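Local structure of uncharacterized protein (Aeromonas hydrophila J-1, 6R1J) at residues Q53-F58 and T97-T102; D86-E91 and G230-V235; Q90-I95 and N223-L228. The protein is the AhlC component of the tripartite alpha-pore-forming toxin AHL and probably assembles with its partner proteins into pores in target membranes. The protein carries 3 engineered substitutions. All coordinates share one frame; numbering follows the deposited sequence.

Interaction 1 of 3, residues Q53-F58 and T97-T102; sequences QQVLAF and TLTAQT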
loop_
_atom_site.group_PDB
_atom_site.type_symbol
_atom_site.label_atom_id
_atom_site.label_comp_id
_atom_site.label_asym_id
_atom_site.label_seq_id
_atom_site.Cartn_x
_atom_site.Cartn_y
_atom_site.Cartn_z
ATOM N N GLN A 53 16.505 -16.678 -28.606
ATOM C CA GLN A 53 17.220 -16.724 -29.910
ATOM C C GLN A 53 17.084 -18.119 -30.530
ATOM O O GLN A 53 16.776 -18.183 -31.733
ATOM C CB GLN A 53 18.674 -16.275 -29.724
ATOM C CG GLN A 53 18.786 -14.770 -29.542
ATOM C CD GLN A 53 20.105 -14.252 -29.005
ATOM O OE1 GLN A 53 21.006 -14.999 -28.614
ATOM N NE2 GLN A 53 20.212 -12.933 -28.960
ATOM N N GLN A 54 17.218 -19.196 -29.741
ATOM C CA GLN A 54 17.185 -20.593 -30.257
ATOM C C GLN A 54 15.757 -20.973 -30.673
ATOM O O GLN A 54 15.584 -21.655 -31.707
ATOM C CB GLN A 54 17.796 -21.567 -29.243
ATOM C CG GLN A 54 19.300 -21.385 -29.117
ATOM C CD GLN A 54 19.956 -22.393 -28.217
ATOM O OE1 GLN A 54 20.907 -22.094 -27.505
ATOM N NE2 GLN A 54 19.438 -23.596 -28.224
ATOM N N VAL A 55 14.758 -20.560 -29.905
ATOM C CA VAL A 55 13.336 -20.830 -30.260
ATOM C C VAL A 55 13.006 -20.133 -31.586
ATOM O O VAL A 55 12.380 -20.759 -32.399
ATOM C CB VAL A 55 12.398 -20.381 -29.143
ATOM C CG1 VAL A 55 10.951 -20.335 -29.601
ATOM C CG2 VAL A 55 12.577 -21.272 -27.923
ATOM N N LEU A 56 13.428 -18.888 -31.777
ATOM C CA LEU A 56 13.112 -18.115 -33.007
ATOM C C LEU A 56 13.829 -18.730 -34.223
ATOM O O LEU A 56 13.174 -18.878 -35.266
ATOM C CB LEU A 56 13.524 -16.667 -32.780
ATOM C CG LEU A 56 12.655 -15.910 -31.774
ATOM C CD1 LEU A 56 13.195 -14.504 -31.558
ATOM C CD2 LEU A 56 11.199 -15.860 -32.216
ATOM N N ALA A 57 15.096 -19.124 -34.064
ATOM C CA ALA A 57 15.934 -19.768 -35.109
ATOM C C ALA A 57 15.260 -21.069 -35.514
ATOM O O ALA A 57 15.005 -21.268 -36.701
ATOM C CB ALA A 57 17.341 -19.981 -34.616
ATOM N N PHE A 58 14.879 -21.872 -34.528
ATOM C CA PHE A 58 14.160 -23.138 -34.739
ATOM C C PHE A 58 12.858 -22.866 -35.482
ATOM O O PHE A 58 12.552 -23.615 -36.463
ATOM C CB PHE A 58 13.886 -23.825 -33.397
ATOM C CG PHE A 58 12.758 -24.814 -33.430
ATOM C CD1 PHE A 58 12.957 -26.111 -33.860
ATOM C CD2 PHE A 58 11.483 -24.426 -33.065
ATOM C CE1 PHE A 58 11.904 -27.007 -33.917
ATOM C CE2 PHE A 58 10.435 -25.325 -33.129
ATOM C CZ PHE A 58 10.647 -26.614 -33.555
ATOM N N THR A 97 13.598 -29.146 -24.555
ATOM C CA THR A 97 14.421 -29.456 -23.355
ATOM C C THR A 97 14.946 -28.156 -22.753
ATOM O O THR A 97 14.721 -27.958 -21.534
ATOM C CB THR A 97 15.495 -30.514 -23.660
ATOM O OG1 THR A 97 14.738 -31.705 -23.889
ATOM C CG2 THR A 97 16.468 -30.741 -22.528
ATOM N N LEU A 98 15.557 -27.287 -23.570
ATOM C CA LEU A 98 16.142 -26.003 -23.122
ATOM C C LEU A 98 15.038 -25.116 -22.521
ATOM O O LEU A 98 15.281 -24.397 -21.508
ATOM C CB LEU A 98 16.817 -25.321 -24.312
ATOM C CG LEU A 98 17.597 -24.048 -23.970
ATOM C CD1 LEU A 98 18.795 -24.340 -23.075
ATOM C CD2 LEU A 98 18.054 -23.324 -25.223
ATOM N N THR A 99 13.844 -25.163 -23.099
ATOM C CA THR A 99 12.694 -24.382 -22.595
ATOM C C THR A 99 12.302 -24.915 -21.207
ATOM O O THR A 99 12.177 -24.095 -20.277
ATOM C CB THR A 99 11.541 -24.408 -23.591
ATOM O OG1 THR A 99 12.040 -23.964 -24.860
ATOM C CG2 THR A 99 10.405 -23.529 -23.124
ATOM N N ALA A 100 12.085 -26.221 -21.065
ATOM C CA ALA A 100 11.737 -26.875 -19.776
ATOM C C ALA A 100 12.803 -26.535 -18.706
ATOM O O ALA A 100 12.442 -26.196 -17.550
ATOM C CB ALA A 100 11.585 -28.378 -19.984
ATOM N N GLN A 101 14.076 -26.607 -19.064
ATOM C CA GLN A 101 15.217 -26.277 -18.167
ATOM C C GLN A 101 15.157 -24.816 -17.750
ATOM O O GLN A 101 15.371 -24.496 -16.545
ATOM C CB GLN A 101 16.542 -26.549 -18.880
ATOM C CG GLN A 101 16.756 -28.035 -19.084
ATOM C CD GLN A 101 18.032 -28.373 -19.816
ATOM O OE1 GLN A 101 18.669 -27.525 -20.454
ATOM N NE2 GLN A 101 18.402 -29.641 -19.717
ATOM N N THR A 102 14.904 -23.936 -18.717
ATOM C CA THR A 102 14.807 -22.501 -18.448
ATOM C C THR A 102 13.636 -22.264 -17.495
ATOM O O THR A 102 13.795 -21.441 -16.581
ATOM C CB THR A 102 14.636 -21.684 -19.733
ATOM O OG1 THR A 102 15.724 -22.017 -20.596
ATOM C CG2 THR A 102 14.619 -20.198 -19.457
#
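Gln54 lies across from Leu98, and Val55 from Thr99, where helix 28-70 and helix 78-157 pack side by side with their chains running in roughly opposite senses. The CA atoms of Gln54 and Leu98 are 9.0 Å apart and those of Val55 and Thr99 are 8.5 Å apart, so neighbouring residues on one helix meet neighbouring residues on the other. The main meeting point is the side chain of Gln54, which leaves its backbone as an extended chain and crosses Leu98 at about a right angle. Its amide nitrogen NE2 stands 3.3 Å from CD2 of Leu98, while CD of Gln54 is 3.7 Å from the same methyl. Leu98 brings that methyl across by placing CG anti to its own backbone N (chi1 -174°). The amide thus touches the leucine through van der Waals contact, at the partly exposed margin of the interface.

Deeper in, Val55 and Thr99 also cross nearly at right angles, with CG2 of the valine 4.1 Å from OG1 of the threonine. That hydroxyl is spent within its own helix, bonding to the carbonyl O of Ile95, and it meets the valine methyl by van der Waals contact alone. One turn on, Thr102 OG1 donates to Leu98 O at 2.6 Å, with a C=O...O angle of 147°. Leu98 O also accepts from Thr102 N, and the two donors arrive from opposite faces of the carbonyl plane. Around the contact, Ile95 packs against both Gln54 and Val55, and Val218, Val221 and Ile225 of helix 163-236 close over Thr99. This meeting of antiparallel long helices, with a buried Val-Thr pair inside and a Gln-Leu pair at the partly exposed margin, belongs to the elongated helical bundle of an alpha-pore-forming toxin.

Interaction 2 of 3, residues D86-E91 and G230-V235; sequences DLVQQE and GDIANV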
loop_
_atom_site.group_PDB
_atom_site.type_symbol
_atom_site.label_atom_id
_atom_site.label_comp_id
_atom_site.label_asym_id
_atom_site.label_seq_id
_atom_site.Cartn_x
_atom_site.Cartn_y
_atom_site.Cartn_z
ATOM N N ASP A 86 10.503 -37.524 -38.561
ATOM C CA ASP A 86 11.673 -37.938 -37.746
ATOM C C ASP A 86 12.616 -36.754 -37.600
ATOM O O ASP A 86 13.078 -36.514 -36.484
ATOM C CB ASP A 86 12.492 -39.080 -38.357
ATOM C CG ASP A 86 11.886 -40.468 -38.246
ATOM O OD1 ASP A 86 10.849 -40.601 -37.568
ATOM O OD2 ASP A 86 12.483 -41.417 -38.844
ATOM N N LEU A 87 12.966 -36.091 -38.699
ATOM C CA LEU A 87 13.910 -34.953 -38.648
ATOM C C LEU A 87 13.353 -33.827 -37.728
ATOM O O LEU A 87 14.126 -33.265 -36.909
ATOM C CB LEU A 87 14.123 -34.452 -40.072
ATOM C CG LEU A 87 14.988 -33.203 -40.173
ATOM C CD1 LEU A 87 16.434 -33.542 -39.841
ATOM C CD2 LEU A 87 14.853 -32.558 -41.545
ATOM N N VAL A 88 12.070 -33.497 -37.855
ATOM C CA VAL A 88 11.425 -32.401 -37.060
ATOM C C VAL A 88 11.399 -32.838 -35.578
ATOM O O VAL A 88 11.820 -32.028 -34.739
ATOM C CB VAL A 88 10.016 -32.049 -37.580
ATOM C CG1 VAL A 88 9.289 -31.080 -36.650
ATOM C CG2 VAL A 88 10.049 -31.479 -38.998
ATOM N N GLN A 89 10.980 -34.080 -35.278
ATOM C CA GLN A 89 10.949 -34.612 -33.873
ATOM C C GLN A 89 12.346 -34.486 -33.245
ATOM O O GLN A 89 12.432 -34.077 -32.065
ATOM C CB GLN A 89 10.402 -36.036 -33.819
ATOM C CG GLN A 89 8.884 -36.088 -33.923
ATOM C CD GLN A 89 8.321 -37.492 -33.914
ATOM O OE1 GLN A 89 9.047 -38.484 -34.034
ATOM N NE2 GLN A 89 7.001 -37.590 -33.816
ATOM N N GLN A 90 13.411 -34.733 -34.019
ATOM C CA GLN A 90 14.827 -34.655 -33.565
ATOM C C GLN A 90 15.233 -33.209 -33.322
ATOM O O GLN A 90 16.124 -32.945 -32.475
ATOM C CB GLN A 90 15.752 -35.260 -34.619
ATOM C CG GLN A 90 15.578 -36.765 -34.768
ATOM C CD GLN A 90 16.362 -37.324 -35.935
ATOM O OE1 GLN A 90 17.201 -36.641 -36.528
ATOM N NE2 GLN A 90 16.080 -38.575 -36.272
ATOM N N GLU A 91 14.641 -32.287 -34.075
ATOM C CA GLU A 91 14.984 -30.860 -33.952
ATOM C C GLU A 91 14.150 -30.213 -32.840
ATOM O O GLU A 91 14.609 -29.204 -32.308
ATOM C CB GLU A 91 14.900 -30.189 -35.322
ATOM C CG GLU A 91 16.103 -30.513 -36.175
ATOM C CD GLU A 91 16.021 -29.997 -37.602
ATOM O OE1 GLU A 91 15.061 -29.262 -37.921
ATOM O OE2 GLU A 91 16.917 -30.352 -38.395
ATOM N N GLY A 230 2.540 -32.497 -30.928
ATOM C CA GLY A 230 1.331 -33.319 -31.092
ATOM C C GLY A 230 0.837 -33.292 -32.532
ATOM O O GLY A 230 0.429 -34.345 -33.081
ATOM N N ASP A 231 0.842 -32.112 -33.155
ATOM C CA ASP A 231 0.486 -31.985 -34.591
ATOM C C ASP A 231 1.452 -32.846 -35.416
ATOM O O ASP A 231 0.978 -33.650 -36.226
ATOM C CB ASP A 231 0.496 -30.511 -35.003
ATOM C CG ASP A 231 -0.681 -29.735 -34.450
ATOM O OD1 ASP A 231 -1.736 -30.360 -34.269
ATOM O OD2 ASP A 231 -0.561 -28.492 -34.290
ATOM N N ILE A 232 2.753 -32.710 -35.216
ATOM C CA ILE A 232 3.795 -33.366 -36.034
ATOM C C ILE A 232 3.688 -34.886 -35.895
ATOM O O ILE A 232 3.853 -35.570 -36.928
ATOM C CB ILE A 232 5.189 -32.822 -35.683
ATOM C CG1 ILE A 232 5.365 -31.377 -36.140
ATOM C CG2 ILE A 232 6.287 -33.698 -36.247
ATOM C CD1 ILE A 232 5.322 -31.211 -37.652
ATOM N N ALA A 233 3.390 -35.387 -34.694
ATOM C CA ALA A 233 3.272 -36.845 -34.445
ATOM C C ALA A 233 1.990 -37.373 -35.104
ATOM O O ALA A 233 1.961 -38.540 -35.425
ATOM C CB ALA A 233 3.336 -37.137 -32.964
ATOM N N ASN A 234 0.976 -36.537 -35.326
ATOM C CA ASN A 234 -0.278 -36.954 -36.010
ATOM C C ASN A 234 -0.064 -37.127 -37.525
ATOM O O ASN A 234 -1.011 -37.541 -38.198
ATOM C CB ASN A 234 -1.435 -36.036 -35.661
ATOM C CG ASN A 234 -1.937 -36.359 -34.273
ATOM O OD1 ASN A 234 -1.949 -37.524 -33.883
ATOM N ND2 ASN A 234 -2.320 -35.345 -33.525
ATOM N N VAL A 235 1.131 -36.834 -38.028
ATOM C CA VAL A 235 1.550 -37.144 -39.424
ATOM C C VAL A 235 2.198 -38.543 -39.411
ATOM O O VAL A 235 1.986 -39.308 -40.369
ATOM C CB VAL A 235 2.511 -36.055 -39.938
ATOM C CG1 VAL A 235 2.956 -36.310 -41.374
ATOM C CG2 VAL A 235 1.903 -34.665 -39.793
#
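Val88 and Ile232 form the apolar centre of this contact between antiparallel helices, whose segment axes come within 10.1 Å at 155° between their directions. The two side chains cross at about a right angle. CG1 of Val88 sits against the isoleucine at its CB branch, 4.0 Å from both CG1 and CG2 of Ile232 and only slightly farther from CD1, so one methyl meets three carbons. Leu62 of helix 28-70 covers Val88, and Val85 adds to the cover over Ile232.

The second kind of contact is made by Gln89, a polar residue at the margin. Its chain is extended beyond CG and reaches across to the other helix: CG passes 4.2 Å from Ile232 CG2, and the amide NE2 ends 3.8 Å from CB of Ala233. The aliphatic stem thus packs on Ile232 and the amide on Ala233.

The ion pairs lie away from this seam and lead to other partners: Glu91 to Arg61 of helix 28-70, and Asp231 to Lys152 of the second subunit. The pairing joins helix 78-157 to the C-terminal part of helix 163-236 by antiparallel helix packing, as in a helical bundle.

Interaction 3 of 3, residues Q90-I95 and N223-L228; sequences QEIAPI and NTISLL. With NA (sodium ion), chain C.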
loop_
_atom_site.group_PDB
_atom_site.type_symbol
_atom_site.label_atom_id
_atom_site.label_comp_id
_atom_site.label_asym_id
_atom_site.label_seq_id
_atom_site.Cartn_x
_atom_site.Cartn_y
_atom_site.Cartn_z
ATOM N N GLN A 90 13.411 -34.733 -34.019
ATOM C CA GLN A 90 14.827 -34.655 -33.565
ATOM C C GLN A 90 15.233 -33.209 -33.322
ATOM O O GLN A 90 16.124 -32.945 -32.475
ATOM C CB GLN A 90 15.752 -35.260 -34.619
ATOM C CG GLN A 90 15.578 -36.765 -34.768
ATOM C CD GLN A 90 16.362 -37.324 -35.935
ATOM O OE1 GLN A 90 17.201 -36.641 -36.528
ATOM N NE2 GLN A 90 16.080 -38.575 -36.272
ATOM N N GLU A 91 14.641 -32.287 -34.075
ATOM C CA GLU A 91 14.984 -30.860 -33.952
ATOM C C GLU A 91 14.150 -30.213 -32.840
ATOM O O GLU A 91 14.609 -29.204 -32.308
ATOM C CB GLU A 91 14.900 -30.189 -35.322
ATOM C CG GLU A 91 16.103 -30.513 -36.175
ATOM C CD GLU A 91 16.021 -29.997 -37.602
ATOM O OE1 GLU A 91 15.061 -29.262 -37.921
ATOM O OE2 GLU A 91 16.917 -30.352 -38.395
ATOM N N ILE A 92 12.949 -30.701 -32.553
ATOM C CA ILE A 92 12.123 -30.160 -31.434
ATOM C C ILE A 92 12.788 -30.535 -30.093
ATOM O O ILE A 92 12.911 -29.670 -29.242
ATOM C CB ILE A 92 10.695 -30.720 -31.552
ATOM C CG1 ILE A 92 9.911 -29.992 -32.647
ATOM C CG2 ILE A 92 9.930 -30.689 -30.231
ATOM C CD1 ILE A 92 8.690 -30.730 -33.078
ATOM N N ALA A 93 13.247 -31.784 -29.945
ATOM C CA ALA A 93 13.754 -32.369 -28.672
ATOM C C ALA A 93 14.638 -31.380 -27.932
ATOM O O ALA A 93 14.328 -31.068 -26.795
ATOM C CB ALA A 93 14.485 -33.673 -28.888
ATOM N N PRO A 94 15.761 -30.893 -28.502
ATOM C CA PRO A 94 16.628 -29.951 -27.797
ATOM C C PRO A 94 15.992 -28.595 -27.440
ATOM O O PRO A 94 16.410 -28.000 -26.472
ATOM C CB PRO A 94 17.790 -29.696 -28.762
ATOM C CG PRO A 94 17.255 -30.123 -30.128
ATOM C CD PRO A 94 16.272 -31.232 -29.839
ATOM N N ILE A 95 15.003 -28.115 -28.207
ATOM C CA ILE A 95 14.403 -26.776 -27.932
ATOM C C ILE A 95 13.404 -26.973 -26.802
ATOM O O ILE A 95 13.349 -26.087 -25.943
ATOM C CB ILE A 95 13.767 -26.109 -29.182
ATOM C CG1 ILE A 95 14.761 -26.008 -30.346
ATOM C CG2 ILE A 95 13.242 -24.723 -28.840
ATOM C CD1 ILE A 95 15.913 -25.061 -30.100
ATOM N N ASN A 223 4.383 -24.748 -23.779
ATOM C CA ASN A 223 3.042 -25.310 -24.104
ATOM C C ASN A 223 2.883 -25.345 -25.642
ATOM O O ASN A 223 2.427 -26.369 -26.191
ATOM C CB ASN A 223 1.899 -24.535 -23.433
ATOM C CG ASN A 223 1.897 -24.598 -21.912
ATOM O OD1 ASN A 223 2.453 -25.522 -21.315
ATOM N ND2 ASN A 223 1.285 -23.615 -21.270
ATOM N N THR A 224 3.207 -24.255 -26.328
ATOM C CA THR A 224 3.101 -24.209 -27.819
ATOM C C THR A 224 4.023 -25.269 -28.428
ATOM O O THR A 224 3.623 -25.900 -29.387
ATOM C CB THR A 224 3.494 -22.845 -28.363
ATOM O OG1 THR A 224 2.592 -21.946 -27.715
ATOM C CG2 THR A 224 3.446 -22.737 -29.881
ATOM N N ILE A 225 5.245 -25.426 -27.927
ATOM C CA ILE A 225 6.167 -26.459 -28.459
ATOM C C ILE A 225 5.489 -27.805 -28.275
ATOM O O ILE A 225 5.561 -28.611 -29.220
ATOM C CB ILE A 225 7.559 -26.431 -27.828
ATOM C CG1 ILE A 225 8.342 -25.188 -28.214
ATOM C CG2 ILE A 225 8.354 -27.664 -28.218
ATOM C CD1 ILE A 225 9.575 -24.982 -27.391
ATOM N N SER A 226 4.781 -28.023 -27.157
ATOM C CA SER A 226 4.115 -29.326 -26.912
ATOM C C SER A 226 2.950 -29.516 -27.899
ATOM O O SER A 226 2.730 -30.628 -28.413
ATOM C CB SER A 226 3.679 -29.477 -25.449
ATOM O OG SER A 226 3.069 -30.735 -25.295
ATOM N N LEU A 227 2.147 -28.502 -28.142
ATOM C CA LEU A 227 1.043 -28.619 -29.123
ATOM C C LEU A 227 1.649 -28.887 -30.518
ATOM O O LEU A 227 1.117 -29.739 -31.246
ATOM C CB LEU A 227 0.214 -27.334 -29.106
ATOM C CG LEU A 227 -0.538 -26.986 -27.822
ATOM C CD1 LEU A 227 -1.196 -25.609 -27.962
ATOM C CD2 LEU A 227 -1.572 -28.050 -27.496
ATOM N N LEU A 228 2.771 -28.236 -30.847
ATOM C CA LEU A 228 3.477 -28.413 -32.144
ATOM C C LEU A 228 3.893 -29.880 -32.284
ATOM O O LEU A 228 3.607 -30.477 -33.348
ATOM C CB LEU A 228 4.689 -27.489 -32.190
ATOM C CG LEU A 228 5.644 -27.693 -33.369
ATOM C CD1 LEU A 228 4.933 -27.459 -34.696
ATOM C CD2 LEU A 228 6.815 -26.755 -33.252
HETATM NA NA NA C . 4.127 -19.556 -27.698
#
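Ile92, Ile95, Ile225 and Leu228 meet in a wholly buried apolar contact between two nearly antiparallel helices. The segment axes approach to 10.9 Å at 161° between their directions, and the CA atoms of Ile92 and Ile225 are 7.6 Å apart. These two isoleucines slide past one another in opposite directions and touch through their short branches, with CG2 of Ile92 4.0 Å from CG2 of Ile225. The long branch of Ile92 continues beyond this point, and its CD1 lies 4.3 Å from CG of Leu228. Ile225 in turn sends its extended long arm (chi2 167°) across Ile95, nearly at a right angle, so that its CD1 meets Ile95 CG2 at 4.0 Å. Phe58 of helix 28-70 closes over both Ile92 and Leu228, while Ala254 of helix 244-264 also touches Leu228, so four helices meet here.

Backbone effects come from Pro94, which has no N-H to give to the preceding turn and kinks the helix between the two isoleucines. Across the kink, Ile95 N bonds to Ile92 O, three residues back.

The polar chemistry belongs to Thr224, which packs on Glu257 and Leu261 of helix 244-264. Its OG1 lies 2.8 Å from a sodium ion that Asp264 OD2 also binds, and the same hydroxyl is hydrogen-bonded to Lys220 O. The chemistry thus divides: buried apolar contacts join the two helices, with no directional bond between the segments, whereas the ion links Thr224 to Asp264 without taking part in the isoleucine packing.

In the fold
All three contacts lie on one side of the chain's centre, along helix 78-157. Interactions 2 and 3 are about 9 Å apart between centres, as are interactions 1 and 3, while interactions 1 and 2 are about 16 Å apart. Interactions 2 and 3 share Gln90 and Glu91 and join helices 78-157 and 163-236, whereas interaction 1 brings in helix 28-70. In sequence, the segments of interaction 1 (53-58 and 97-102) are crossed by those starting at 86 and 90, which pair with residues 223-235. Interactions 1 and 3 touch directly, with Thr99 OG1 3.7 Å from Ile225 CD1. The contacts line up along helix 78-157 and tie three successive long helices into one bundle.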